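Local coordinates for protein second substrate binding domain of putative amino acid ABC transporter (Streptococcus pneumoniae, PDB 4OEN) that probably captures an amino acid outside the cell and delivers it to the membrane-spanning part of an ABC import system, at residues Met30-Ile33 with Lys34-Lys38; Ser56-Ala60 with Gly61-Gly65; Met70-Asp74 with Ala75-Thr79; Asp146-Thr150 with Gly151-Ala155. One frame throughout, in Å; residues are numbered along the deposited sequence. Where two conformers were deposited one is given.

In the fold
All four contacts are local, each within one short run of chain, and they follow one another along the sequence. Interaction 1 is mostly buried, one stretch of helix 28-40 ruled by backbone bonds and apolar packing. Interactions 2 and 4 are partly buried and close kin: each ends a helix in a Schellman motif and leads into a strand, but their centres lie about 43 Å apart, on opposite sides of the chain's centre. Interaction 3 sits at the surface and starts a helix, using a threonine cap and an arginine that holds acetate. Gln59 of interaction 2 reaches Thr79 of interaction 3, NE2 to O 3.0 Å, a probable hydrogen bond joining these neighbours.

Interaction 1: residues Met30-Ile33 with Lys34-Lys38; sequences MELI and KAIAK
Residues 30-33 and 34-38 are consecutive turns of helix 28-40, joined by an unbroken ladder of i to i+4 backbone bonds. Lys34 N donates to Met30 O at 3.3 Å, Ala35 N to Glu31 O at 3.0 Å, Ile36 N to Leu32 O at 3.0 Å and Ala37 N to Ile33 O at 2.9 Å. The first rung is the longest, yet its N-H points well at the oxygen (162°).

Along the apolar side, Leu32 and Ile36 meet through their outer methyls, the two side chains crossing at a slant with Leu32 CD1 3.8 Å from Ile36 CD1. Leu32 has CG anti to its backbone N (chi1 176°), beside its carbonyl carbon, which carries the branch along the helix to the next turn. Ile36 CG1 in turn lies against Leu32 O at 3.3 Å. Branched hydrocarbons suit this side, where Phe201 and Leu208 of helix 195-210 pack on Ile36 and Phe214 of helix 213-222 packs on Leu32. Lys34, by contrast, lays its methylenes past Met30 O, with CG at 3.2 Å, and then runs on extended, so that apolar carbon lies along the helix while the amine is carried outward. Ala35 and Ala37 are small enough to let neighbours close in: Leu208 touches the first, Ile44 and Phe42 the second. Glu31 turns its carboxylate to Lys220 and Tyr221, tying this helix to the C-terminal one. The pattern is that of an amphipathic helix packed against a sheet and other helices, here in the periplasmic binding protein type II fold.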
ATOM      1  N   MET A  30      -0.895   3.320 -11.143  1.00 13.34           N
ATOM      2  CA  MET A  30      -0.866   3.973 -12.449  1.00 13.77           C
ATOM      3  C   MET A  30      -0.700   2.927 -13.525  1.00 15.27           C
ATOM      4  O   MET A  30      -1.419   2.931 -14.526  1.00 15.92           O
ATOM      5  CB  MET A  30       0.250   5.010 -12.513  1.00 15.19           C
ATOM      6  CG  MET A  30       0.035   6.183 -11.529  1.00 17.95           C
ATOM      7  SD  MET A  30      -1.477   7.164 -11.805  1.00 17.98           S
ATOM      8  CE  MET A  30      -2.668   6.370 -10.719  1.00 17.41           C
ATOM      9  N   GLU A  31       0.235   2.004 -13.308  1.00 12.09           N
ATOM     10  CA  GLU A  31       0.449   0.960 -14.295  1.00 15.33           C
ATOM     11  C   GLU A  31      -0.750   0.027 -14.397  1.00 16.28           C
ATOM     12  O   GLU A  31      -1.118  -0.391 -15.490  1.00 16.52           O
ATOM     13  CB  GLU A  31       1.717   0.169 -13.974  1.00 17.04           C
ATOM     14  CG  GLU A  31       2.969   0.999 -14.151  1.00 18.79           C
ATOM     15  CD  GLU A  31       4.232   0.167 -14.303  1.00 25.67           C
ATOM     16  OE1 GLU A  31       4.199  -0.898 -14.963  1.00 29.74           O
ATOM     17  OE2 GLU A  31       5.263   0.590 -13.760  1.00 25.81           O
ATOM     18  N   LEU A  32      -1.352  -0.302 -13.254  1.00 14.14           N
ATOM     19  CA  LEU A  32      -2.458  -1.248 -13.229  1.00 11.77           C
ATOM     20  C   LEU A  32      -3.695  -0.688 -13.938  1.00 12.04           C
ATOM     21  O   LEU A  32      -4.292  -1.365 -14.761  1.00 16.34           O
ATOM     22  CB  LEU A  32      -2.789  -1.627 -11.791  1.00 12.60           C
ATOM     23  CG  LEU A  32      -3.998  -2.540 -11.602  1.00 12.94           C
ATOM     24  CD1 LEU A  32      -3.751  -3.885 -12.239  1.00 15.72           C
ATOM     25  CD2 LEU A  32      -4.310  -2.657 -10.125  1.00 16.94           C
ATOM     26  N   ILE A  33      -4.078   0.556 -13.648  1.00 14.00           N
ATOM     27  CA  ILE A  33      -5.291   1.063 -14.287  1.00 15.69           C
ATOM     28  C   ILE A  33      -5.092   1.200 -15.805  1.00 15.40           C
ATOM     29  O   ILE A  33      -5.996   0.901 -16.583  1.00 15.37           O
ATOM     30  CB  ILE A  33      -5.761   2.409 -13.668  1.00 13.81           C
ATOM     31  CG1 ILE A  33      -7.194   2.716 -14.116  1.00 20.28           C
ATOM     32  CG2 ILE A  33      -4.786   3.556 -13.956  1.00 13.92           C
ATOM     33  CD1 ILE A  33      -8.185   1.643 -13.727  1.00 21.24           C
ATOM     34  N   LYS A  34      -3.901   1.607 -16.229  1.00 12.84           N
ATOM     35  CA  LYS A  34      -3.600   1.696 -17.655  1.00 15.52           C
ATOM     36  C   LYS A  34      -3.658   0.337 -18.345  1.00 17.59           C
ATOM     37  O   LYS A  34      -4.172   0.233 -19.457  1.00 18.48           O
ATOM     38  CB  LYS A  34      -2.227   2.315 -17.868  1.00 20.06           C
ATOM     39  CG  LYS A  34      -2.182   3.776 -17.485  1.00 20.54           C
ATOM     40  CD  LYS A  34      -0.776   4.297 -17.541  1.00 21.43           C
ATOM     41  CE  LYS A  34      -0.703   5.652 -16.865  1.00 20.06           C
ATOM     42  NZ  LYS A  34       0.657   6.238 -16.958  1.00 25.45           N
ATOM     43  N   ALA A  35      -3.116  -0.696 -17.698  1.00 15.90           N
ATOM     44  CA  ALA A  35      -3.157  -2.041 -18.282  1.00 15.90           C
ATOM     45  C   ALA A  35      -4.575  -2.594 -18.359  1.00 15.93           C
ATOM     46  O   ALA A  35      -4.924  -3.321 -19.306  1.00 20.24           O
ATOM     47  CB  ALA A  35      -2.265  -2.996 -17.489  1.00 16.11           C
ATOM     48  N   ILE A  36      -5.383  -2.268 -17.355  1.00 16.91           N
ATOM     49  CA  ILE A  36      -6.762  -2.728 -17.327  1.00 15.75           C
ATOM     50  C   ILE A  36      -7.568  -2.012 -18.406  1.00 15.53           C
ATOM     51  O   ILE A  36      -8.351  -2.630 -19.117  1.00 16.86           O
ATOM     52  CB  ILE A  36      -7.367  -2.524 -15.931  1.00 16.53           C
ATOM     53  CG1 ILE A  36      -6.768  -3.563 -14.980  1.00 20.29           C
ATOM     54  CG2 ILE A  36      -8.885  -2.631 -15.960  1.00 16.05           C
ATOM     55  CD1 ILE A  36      -7.277  -3.500 -13.547  1.00 15.08           C
ATOM     56  N   ALA A  37      -7.358  -0.711 -18.553  1.00 16.57           N
ATOM     57  CA  ALA A  37      -8.075   0.038 -19.575  1.00 19.06           C
ATOM     58  C   ALA A  37      -7.776  -0.520 -20.961  1.00 21.40           C
ATOM     59  O   ALA A  37      -8.665  -0.669 -21.799  1.00 22.34           O
ATOM     60  CB  ALA A  37      -7.717   1.520 -19.500  1.00 18.13           C
ATOM     61  N   LYS A  38      -6.516  -0.855 -21.190  1.00 22.04           N
ATOM     62  CA  LYS A  38      -6.104  -1.370 -22.478  1.00 24.08           C
ATOM     63  C   LYS A  38      -6.648  -2.782 -22.710  1.00 24.25           C
ATOM     64  O   LYS A  38      -7.066  -3.122 -23.817  1.00 26.79           O
ATOM     65  CB  LYS A  38      -4.582  -1.345 -22.582  1.00 22.10           C
ATOM     66  CG  LYS A  38      -4.061  -1.818 -23.929  1.00 31.11           C
ATOM     67  CD  LYS A  38      -2.565  -1.599 -24.047  1.00 40.81           C
ATOM     68  CE  LYS A  38      -2.056  -2.018 -25.420  1.00 53.62           C
ATOM     69  NZ  LYS A  38      -0.608  -1.720 -25.592  1.00 61.93           N
TER

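Interaction 2: residues Ser56-Ala60 with Gly61-Gly65; sequences SAVQA and GQADG
Val58 and Ala63 meet where helix 51-60 gives way to the loop leading into strand 65-66. Val58 CB lies 4.0 Å from Ala63 O, and its CA-H points almost straight at that same oxygen, with CA 3.3 Å away. Of its two methyls, CG2 stands anti to the carbonyl carbon (chi1 168° for CG1); this directs it to Ala63 CB at 4.0 Å and, at the tip, to Gly65 O at 3.5 Å. Outside the turn, Phe80 packs on the same valine. Ala57 adds its own methyl against Ala63 CB, a small pair that fits a close approach.

The backbone makes the Schellman motif. Ala57 O accepts Gln62 N at 2.8 Å and also Ala63 N, both from one face of its carbonyl plane, the latter from high above it. Gly61 N turns to Val58 O. Gly61 takes a positive phi (84°), where a side chain would collide with Ala60 O, hence glycine. Water bridges Ala60 O to Gln62 OE1, and another lies within hydrogen-bonding distance of Val58 O and Ala63 O. The chemistry thus splits: carbonyls left over at the helix end are met by turned-back amides and water, while the methyls of Ala57, Val58 and Ala63 pack together beside the turn.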
ATOM      1  N   SER A  56     -13.467  13.677  -3.283  1.00 22.37           N
ATOM      2  CA  SER A  56     -14.448  14.710  -3.612  1.00 22.57           C
ATOM      3  C   SER A  56     -14.947  14.635  -5.048  1.00 20.73           C
ATOM      4  O   SER A  56     -16.156  14.740  -5.301  1.00 22.21           O
ATOM      5  CB  SER A  56     -13.864  16.110  -3.369  1.00 29.05           C
ATOM      6  OG  SER A  56     -13.732  16.385  -1.988  1.00 37.26           O
ATOM      7  N   ALA A  57     -14.013  14.487  -5.982  1.00 20.03           N
ATOM      8  CA  ALA A  57     -14.349  14.542  -7.401  1.00 20.23           C
ATOM      9  C   ALA A  57     -15.245  13.360  -7.778  1.00 20.84           C
ATOM     10  O   ALA A  57     -16.228  13.532  -8.493  1.00 23.19           O
ATOM     11  CB  ALA A  57     -13.076  14.566  -8.254  1.00 18.81           C
ATOM     12  N   VAL A  58     -14.925  12.175  -7.264  1.00 19.74           N
ATOM     13  CA  VAL A  58     -15.738  10.992  -7.530  1.00 17.46           C
ATOM     14  C   VAL A  58     -17.134  11.161  -6.915  1.00 19.98           C
ATOM     15  O   VAL A  58     -18.147  10.889  -7.565  1.00 23.12           O
ATOM     16  CB  VAL A  58     -15.064   9.702  -6.999  1.00 15.88           C
ATOM     17  CG1 VAL A  58     -16.051   8.529  -7.009  1.00 19.30           C
ATOM     18  CG2 VAL A  58     -13.827   9.360  -7.840  1.00 16.88           C
ATOM     19  N   GLN A  59     -17.196  11.646  -5.679  1.00 21.19           N
ATOM     20  CA  GLN A  59     -18.483  11.814  -5.000  1.00 24.76           C
ATOM     21  C   GLN A  59     -19.372  12.861  -5.672  1.00 26.82           C
ATOM     22  O   GLN A  59     -20.595  12.735  -5.679  1.00 28.50           O
ATOM     23  CB  GLN A  59     -18.261  12.177  -3.532  1.00 23.71           C
ATOM     24  CG  GLN A  59     -17.791  10.997  -2.694  1.00 24.43           C
ATOM     25  CD  GLN A  59     -18.737   9.807  -2.783  1.00 23.32           C
ATOM     26  OE1 GLN A  59     -19.953   9.947  -2.637  1.00 25.58           O
ATOM     27  NE2 GLN A  59     -18.176   8.624  -3.022  1.00 22.22           N
ATOM     28  N   ALA A  60     -18.738  13.876  -6.250  1.00 24.62           N
ATOM     29  CA  ALA A  60     -19.440  14.938  -6.952  1.00 28.88           C
ATOM     30  C   ALA A  60     -19.809  14.545  -8.386  1.00 28.12           C
ATOM     31  O   ALA A  60     -20.569  15.251  -9.049  1.00 28.86           O
ATOM     32  CB  ALA A  60     -18.597  16.200  -6.959  1.00 31.00           C
ATOM     33  N   GLY A  61     -19.274  13.420  -8.858  1.00 24.45           N
ATOM     34  CA  GLY A  61     -19.543  12.977 -10.214  1.00 30.43           C
ATOM     35  C   GLY A  61     -18.653  13.608 -11.273  1.00 32.51           C
ATOM     36  O   GLY A  61     -18.901  13.453 -12.469  1.00 30.79           O
ATOM     37  N   GLN A  62     -17.605  14.312 -10.849  1.00 25.21           N
ATOM     38  CA  GLN A  62     -16.693  14.916 -11.812  1.00 26.73           C
ATOM     39  C   GLN A  62     -15.544  13.991 -12.172  1.00 28.01           C
ATOM     40  O   GLN A  62     -14.862  14.200 -13.174  1.00 29.73           O
ATOM     41  CB  GLN A  62     -16.162  16.247 -11.286  1.00 37.74           C
ATOM     42  CG  GLN A  62     -17.159  17.385 -11.458  1.00 47.93           C
ATOM     43  CD  GLN A  62     -17.691  17.485 -12.880  1.00 54.84           C
ATOM     44  OE1 GLN A  62     -18.898  17.408 -13.110  1.00 60.07           O
ATOM     45  NE2 GLN A  62     -16.789  17.662 -13.838  1.00 54.13           N
ATOM     46  N   ALA A  63     -15.325  12.967 -11.352  1.00 19.96           N
ATOM     47  CA  ALA A  63     -14.445  11.873 -11.729  1.00 20.43           C
ATOM     48  C   ALA A  63     -15.229  10.582 -11.612  1.00 22.73           C
ATOM     49  O   ALA A  63     -16.156  10.480 -10.808  1.00 23.23           O
ATOM     50  CB  ALA A  63     -13.203  11.836 -10.859  1.00 23.18           C
ATOM     51  N   ASP A  64     -14.868   9.602 -12.422  1.00 19.69           N
ATOM     52  CA  ASP A  64     -15.620   8.361 -12.455  1.00 21.46           C
ATOM     53  C   ASP A  64     -15.108   7.329 -11.460  1.00 17.31           C
ATOM     54  O   ASP A  64     -15.896   6.569 -10.897  1.00 20.97           O
ATOM     55  CB  ASP A  64     -15.614   7.800 -13.871  1.00 19.74           C
ATOM     56  CG  ASP A  64     -16.222   8.771 -14.865  1.00 25.62           C
ATOM     57  OD1 ASP A  64     -17.440   9.030 -14.769  1.00 33.60           O
ATOM     58  OD2 ASP A  64     -15.488   9.290 -15.733  1.00 29.13           O
ATOM     59  N   GLY A  65     -13.803   7.302 -11.230  1.00 14.70           N
ATOM     60  CA  GLY A  65     -13.243   6.305 -10.340  1.00 14.02           C
ATOM     61  C   GLY A  65     -12.041   6.852  -9.619  1.00 13.02           C
ATOM     62  O   GLY A  65     -11.501   7.885 -10.014  1.00 16.76           O
TER
HETATM   63  O   HOH W   1     -18.781   9.589  -9.732  1.00 21.17           O
HETATM   64  O   HOH W   2     -21.142  16.069 -11.738  1.00 56.57           O

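Interaction 3: residues Met70-Asp74 with Ala75-Thr79; sequences MSVTD and ARKAT. With ACT (acetate ion), chain G; ACT (acetate ion), chain H.
Arg76 reaches back along residues 70-74 and grips Ser71 O through NH1 at 2.9 Å. The bond uses a lone pair in the carbonyl plane and lies close to the guanidinium plane. The same NH1 gives its other proton to the OXT of an acetate at 2.9 Å, while NH2 holds the second oxygen, O, at 3.2 Å; Ser71 N also donates to OXT. This ion, probably from the crystallisation liquor, is held by a two-pronged pair of hydrogen bonds, the flat guanidinium presenting two N-H groups side by side to a carboxylate. In family 3 solute-binding proteins an arginine and a backbone N-H commonly hold the carboxylate of the bound amino acid, so the acetate probably mimics it and Arg76 probably lines the substrate cleft. Met70 is buried under Phe51 and Phe82, which also touch Arg76; its CG comes within 3.8 Å of Arg76 NH1.

Thr73 is the N-cap of the short, weakly bonded helix 74-77. Its OG1 lies between the backbone N and carbonyl carbon (chi1 72°), giving the Arg76 amide, which otherwise makes only a weak bond to Thr73 O within these residues, a straighter one.

The outer side is exposed and looser. Asp74 OD1 and Lys77 NZ remain 4.0 Å apart, beyond a salt bridge, and Lys77 CE touches Val72 CG1. A second acetate accepts from Asp74 N.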
ATOM      1  N   MET A  70      -6.062   2.731  -2.024  1.00 14.14           N
ATOM      2  CA  MET A  70      -7.229   3.024  -1.190  1.00 12.43           C
ATOM      3  C   MET A  70      -7.706   1.820  -0.402  1.00 17.31           C
ATOM      4  O   MET A  70      -8.042   0.783  -0.977  1.00 16.26           O
ATOM      5  CB  MET A  70      -8.360   3.540  -2.072  1.00 14.62           C
ATOM      6  CG  MET A  70      -9.631   3.871  -1.315  1.00 17.40           C
ATOM      7  SD  MET A  70     -10.811   4.648  -2.450  1.00 19.93           S
ATOM      8  CE  MET A  70     -12.168   5.012  -1.336  1.00 20.72           C
ATOM      9  N   SER A  71      -7.751   1.969   0.918  1.00 15.05           N
ATOM     10  CA  SER A  71      -8.148   0.889   1.802  1.00 16.46           C
ATOM     11  C   SER A  71      -9.650   0.668   1.742  1.00 14.57           C
ATOM     12  O   SER A  71     -10.431   1.626   1.796  1.00 16.72           O
ATOM     13  CB  SER A  71      -7.743   1.199   3.250  1.00 21.72           C
ATOM     14  OG  SER A  71      -6.344   1.343   3.373  1.00 27.19           O
ATOM     15  N   VAL A  72     -10.044  -0.597   1.628  1.00 16.45           N
ATOM     16  CA  VAL A  72     -11.450  -0.973   1.706  1.00 16.87           C
ATOM     17  C   VAL A  72     -11.870  -0.976   3.165  1.00 19.64           C
ATOM     18  O   VAL A  72     -11.270  -1.662   3.988  1.00 20.19           O
ATOM     19  CB  VAL A  72     -11.706  -2.354   1.082  1.00 19.73           C
ATOM     20  CG1 VAL A  72     -13.173  -2.770   1.272  1.00 21.99           C
ATOM     21  CG2 VAL A  72     -11.312  -2.338  -0.395  1.00 18.94           C
ATOM     22  N   THR A  73     -12.870  -0.165   3.493  1.00 19.23           N
ATOM     23  CA  THR A  73     -13.412  -0.112   4.850  1.00 22.48           C
ATOM     24  C   THR A  73     -14.922  -0.059   4.772  1.00 18.36           C
ATOM     25  O   THR A  73     -15.475   0.423   3.787  1.00 19.69           O
ATOM     26  CB  THR A  73     -12.921   1.125   5.639  1.00 19.64           C
ATOM     27  OG1 THR A  73     -13.556   2.303   5.127  1.00 20.30           O
ATOM     28  CG2 THR A  73     -11.392   1.271   5.564  1.00 22.37           C
ATOM     29  N   ASP A  74     -15.592  -0.529   5.821  1.00 22.13           N
ATOM     30  CA  ASP A  74     -17.047  -0.466   5.878  1.00 23.80           C
ATOM     31  C   ASP A  74     -17.559   0.967   5.789  1.00 23.30           C
ATOM     32  O   ASP A  74     -18.572   1.232   5.141  1.00 20.77           O
ATOM     33  CB  ASP A  74     -17.551  -1.141   7.152  1.00 26.86           C
ATOM     34  CG  ASP A  74     -17.368  -2.642   7.119  1.00 37.88           C
ATOM     35  OD1 ASP A  74     -17.162  -3.188   6.015  1.00 42.71           O
ATOM     36  OD2 ASP A  74     -17.429  -3.278   8.191  1.00 45.58           O
ATOM     37  N   ALA A  75     -16.852   1.896   6.419  1.00 19.75           N
ATOM     38  CA  ALA A  75     -17.243   3.304   6.378  1.00 23.58           C
ATOM     39  C   ALA A  75     -17.301   3.820   4.943  1.00 20.40           C
ATOM     40  O   ALA A  75     -18.230   4.533   4.563  1.00 22.56           O
ATOM     41  CB  ALA A  75     -16.275   4.146   7.203  1.00 27.23           C
ATOM     42  N   ARG A  76     -16.301   3.442   4.151  1.00 20.23           N
ATOM     43  CA  ARG A  76     -16.206   3.896   2.771  1.00 19.30           C
ATOM     44  C   ARG A  76     -17.230   3.225   1.880  1.00 16.16           C
ATOM     45  O   ARG A  76     -17.647   3.796   0.879  1.00 18.83           O
ATOM     46  CB  ARG A  76     -14.800   3.649   2.230  1.00 17.47           C
ATOM     47  CG  ARG A  76     -13.812   4.590   2.849  1.00 18.57           C
ATOM     48  CD  ARG A  76     -12.390   4.303   2.477  1.00 20.53           C
ATOM     49  NE  ARG A  76     -11.561   5.389   2.984  1.00 23.24           N
ATOM     50  CZ  ARG A  76     -10.236   5.387   2.951  1.00 22.58           C
ATOM     51  NH1 ARG A  76      -9.602   4.352   2.425  1.00 19.52           N
ATOM     52  NH2 ARG A  76      -9.555   6.420   3.428  1.00 22.25           N
ATOM     53  N   LYS A  77     -17.657   2.028   2.254  1.00 18.59           N
ATOM     54  CA  LYS A  77     -18.709   1.351   1.500  1.00 21.89           C
ATOM     55  C   LYS A  77     -20.053   2.082   1.526  1.00 23.60           C
ATOM     56  O   LYS A  77     -20.921   1.815   0.697  1.00 26.02           O
ATOM     57  CB  LYS A  77     -18.889  -0.074   2.020  1.00 21.78           C
ATOM     58  CG  LYS A  77     -17.758  -0.985   1.641  1.00 22.74           C
ATOM     59  CD  LYS A  77     -17.999  -2.390   2.152  1.00 27.17           C
ATOM     60  CE  LYS A  77     -16.855  -3.314   1.761  1.00 27.61           C
ATOM     61  NZ  LYS A  77     -17.059  -4.689   2.304  1.00 36.84           N
ATOM     62  N   ALA A  78     -20.229   3.008   2.467  1.00 22.21           N
ATOM     63  CA  ALA A  78     -21.456   3.785   2.519  1.00 24.71           C
ATOM     64  C   ALA A  78     -21.614   4.688   1.300  1.00 23.95           C
ATOM     65  O   ALA A  78     -22.729   4.998   0.896  1.00 25.70           O
ATOM     66  CB  ALA A  78     -21.509   4.615   3.797  1.00 21.17           C
ATOM     67  N   THR A  79     -20.498   5.116   0.716  1.00 21.26           N
ATOM     68  CA  THR A  79     -20.570   6.044  -0.410  1.00 20.98           C
ATOM     69  C   THR A  79     -19.778   5.580  -1.630  1.00 17.76           C
ATOM     70  O   THR A  79     -19.864   6.198  -2.689  1.00 20.45           O
ATOM     71  CB  THR A  79     -20.078   7.451   0.002  1.00 24.40           C
ATOM     72  OG1 THR A  79     -18.767   7.352   0.561  1.00 22.65           O
ATOM     73  CG2 THR A  79     -21.010   8.069   1.051  1.00 31.14           C
TER
HETATM   74  C   ACT G 505     -13.915   0.039   8.904  1.00 38.99           C
HETATM   75  O   ACT G 505     -12.846   0.174   9.536  1.00 52.54           O
HETATM   76  OXT ACT G 505     -14.094  -1.095   8.395  1.00 37.58           O
HETATM   77  CH3 ACT G 505     -14.904   1.169   8.770  1.00 20.06           C
HETATM   78  C   ACT H 506      -5.962   5.027   3.089  1.00 19.97           C
HETATM   79  O   ACT H 506      -6.356   6.037   3.716  1.00 39.74           O
HETATM   80  OXT ACT H 506      -6.723   4.617   2.194  1.00 19.89           O
HETATM   81  CH3 ACT H 506      -4.660   4.353   3.400  1.00 38.88           C

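Interaction 4: residues Asp146-Thr150 with Gly151-Ala155; sequences DSLNT and GAIDA
Helix 141-150 ends against residues 151-155 by turning its chain back over the last turn, with Gly151 N donating to Leu148 O at 3.2 Å from above that carbonyl's plane, and with weak bonds from Gly151 N and Ala152 N to Ser147 O. Thr150 adds a side-chain bond to the same Ser147 O: its OG1, held between its own N and carbonyl carbon (chi1 67°), donates at 3.2 Å. A short hydroxyl-bearing residue suits this place, since it can fold back on the helix end.

This is a Schellman motif, and Gly151 carries the positive phi (88°) at which a CB would strike Thr150 O. It turns the chain toward strand 155-159, which runs parallel to strand 111-115; on the way Asp154 OD2 accepts a hydrogen bond from Thr111 N.

Beyond the turn, Ile153 lays CG1 against the helix, 3.5 Å from Ser147 OG, and sets CD1 4.1 Å from Leu148 CB. Phe138 of strand 134-138 touches both Ser147 and Ile153, so a branched hydrocarbon fills this buried side well. Leu148 sends CD1 farther along, to 3.6 Å from Ala155 N. A water donates to both Leu148 O, at 2.6 Å, and Ile153 O, bridging helix end and loop.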
ATOM      1  N   ASP A 146      16.440   5.920  11.073  1.00 25.16           N
ATOM      2  CA  ASP A 146      17.738   6.366  11.563  0.50 26.33           C
ATOM      3  C   ASP A 146      18.113   5.575  12.807  1.00 25.91           C
ATOM      4  O   ASP A 146      19.249   5.128  12.962  1.00 25.98           O
ATOM      5  CB  ASP A 146      17.728   7.862  11.874  0.50 32.13           C
ATOM      6  CG  ASP A 146      17.777   8.717  10.628  0.50 33.77           C
ATOM      7  OD1 ASP A 146      17.864   8.151   9.517  0.50 36.72           O
ATOM      8  OD2 ASP A 146      17.743   9.958  10.763  0.50 29.49           O
ATOM      9  N   SER A 147      17.138   5.407  13.699  1.00 19.69           N
ATOM     10  CA  SER A 147      17.352   4.660  14.915  1.00 19.07           C
ATOM     11  C   SER A 147      17.668   3.191  14.615  1.00 19.74           C
ATOM     12  O   SER A 147      18.541   2.603  15.251  1.00 22.54           O
ATOM     13  CB  SER A 147      16.120   4.779  15.820  1.00 19.38           C
ATOM     14  OG  SER A 147      16.311   4.094  17.047  1.00 31.53           O
ATOM     15  N   LEU A 148      16.954   2.596  13.663  1.00 17.40           N
ATOM     16  CA  LEU A 148      17.241   1.212  13.263  1.00 18.60           C
ATOM     17  C   LEU A 148      18.683   1.101  12.768  1.00 21.20           C
ATOM     18  O   LEU A 148      19.405   0.165  13.115  1.00 24.15           O
ATOM     19  CB  LEU A 148      16.264   0.735  12.182  1.00 19.75           C
ATOM     20  CG  LEU A 148      16.394  -0.749  11.780  1.00 21.59           C
ATOM     21  CD1 LEU A 148      15.975  -1.637  12.935  1.00 19.36           C
ATOM     22  CD2 LEU A 148      15.611  -1.113  10.514  1.00 19.30           C
ATOM     23  N   ASN A 149      19.101   2.083  11.978  1.00 22.36           N
ATOM     24  CA  ASN A 149      20.429   2.071  11.376  1.00 27.48           C
ATOM     25  C   ASN A 149      21.549   2.114  12.408  1.00 32.26           C
ATOM     26  O   ASN A 149      22.544   1.405  12.269  1.00 30.47           O
ATOM     27  CB  ASN A 149      20.577   3.243  10.409  1.00 29.54           C
ATOM     28  CG  ASN A 149      21.813   3.129   9.549  1.00 39.59           C
ATOM     29  OD1 ASN A 149      22.101   2.065   9.003  1.00 43.74           O
ATOM     30  ND2 ASN A 149      22.565   4.217   9.443  1.00 43.50           N
ATOM     31  N   THR A 150      21.384   2.937  13.443  1.00 29.75           N
ATOM     32  CA  THR A 150      22.414   3.089  14.463  1.00 33.49           C
ATOM     33  C   THR A 150      22.428   1.916  15.436  1.00 31.99           C
ATOM     34  O   THR A 150      23.374   1.751  16.201  1.00 36.54           O
ATOM     35  CB  THR A 150      22.244   4.398  15.271  1.00 33.35           C
ATOM     36  OG1 THR A 150      21.049   4.333  16.064  1.00 32.22           O
ATOM     37  CG2 THR A 150      22.188   5.607  14.343  1.00 31.99           C
ATOM     38  N   GLY A 151      21.381   1.099  15.403  1.00 29.35           N
ATOM     39  CA  GLY A 151      21.283  -0.043  16.299  1.00 27.95           C
ATOM     40  C   GLY A 151      20.623   0.322  17.615  1.00 28.51           C
ATOM     41  O   GLY A 151      20.618  -0.468  18.564  1.00 32.63           O
ATOM     42  N   ALA A 152      20.051   1.522  17.669  1.00 23.82           N
ATOM     43  CA  ALA A 152      19.394   2.003  18.880  1.00 27.39           C
ATOM     44  C   ALA A 152      18.102   1.227  19.145  1.00 23.15           C
ATOM     45  O   ALA A 152      17.692   1.048  20.293  1.00 25.89           O
ATOM     46  CB  ALA A 152      19.107   3.496  18.771  1.00 29.71           C
ATOM     47  N   ILE A 153      17.447   0.807  18.068  1.00 19.18           N
ATOM     48  CA  ILE A 153      16.373  -0.177  18.148  1.00 19.83           C
ATOM     49  C   ILE A 153      16.799  -1.416  17.355  1.00 16.66           C
ATOM     50  O   ILE A 153      17.686  -1.343  16.503  1.00 18.87           O
ATOM     51  CB  ILE A 153      15.042   0.374  17.622  1.00 12.28           C
ATOM     52  CG1 ILE A 153      15.217   0.929  16.212  1.00 14.87           C
ATOM     53  CG2 ILE A 153      14.540   1.487  18.555  1.00 17.94           C
ATOM     54  CD1 ILE A 153      13.939   1.383  15.541  1.00 13.48           C
ATOM     55  N   ASP A 154      16.159  -2.543  17.638  1.00 15.49           N
ATOM     56  CA  ASP A 154      16.526  -3.822  17.038  1.00 13.62           C
ATOM     57  C   ASP A 154      15.720  -4.180  15.795  1.00 14.86           C
ATOM     58  O   ASP A 154      16.118  -5.035  15.003  1.00 17.17           O
ATOM     59  CB  ASP A 154      16.372  -4.913  18.088  1.00 15.23           C
ATOM     60  CG  ASP A 154      17.264  -4.672  19.285  1.00 20.81           C
ATOM     61  OD1 ASP A 154      18.495  -4.818  19.124  1.00 19.95           O
ATOM     62  OD2 ASP A 154      16.750  -4.337  20.373  1.00 20.22           O
ATOM     63  N   ALA A 155      14.578  -3.532  15.632  1.00 14.73           N
ATOM     64  CA  ALA A 155      13.642  -3.849  14.563  1.00 12.77           C
ATOM     65  C   ALA A 155      12.662  -2.710  14.433  1.00 11.64           C
ATOM     66  O   ALA A 155      12.578  -1.850  15.332  1.00 11.82           O
ATOM     67  CB  ALA A 155      12.901  -5.154  14.845  1.00 15.69           C
TER
HETATM   68  O   HOH W   3      19.122  -2.156  14.337  1.00 21.07           O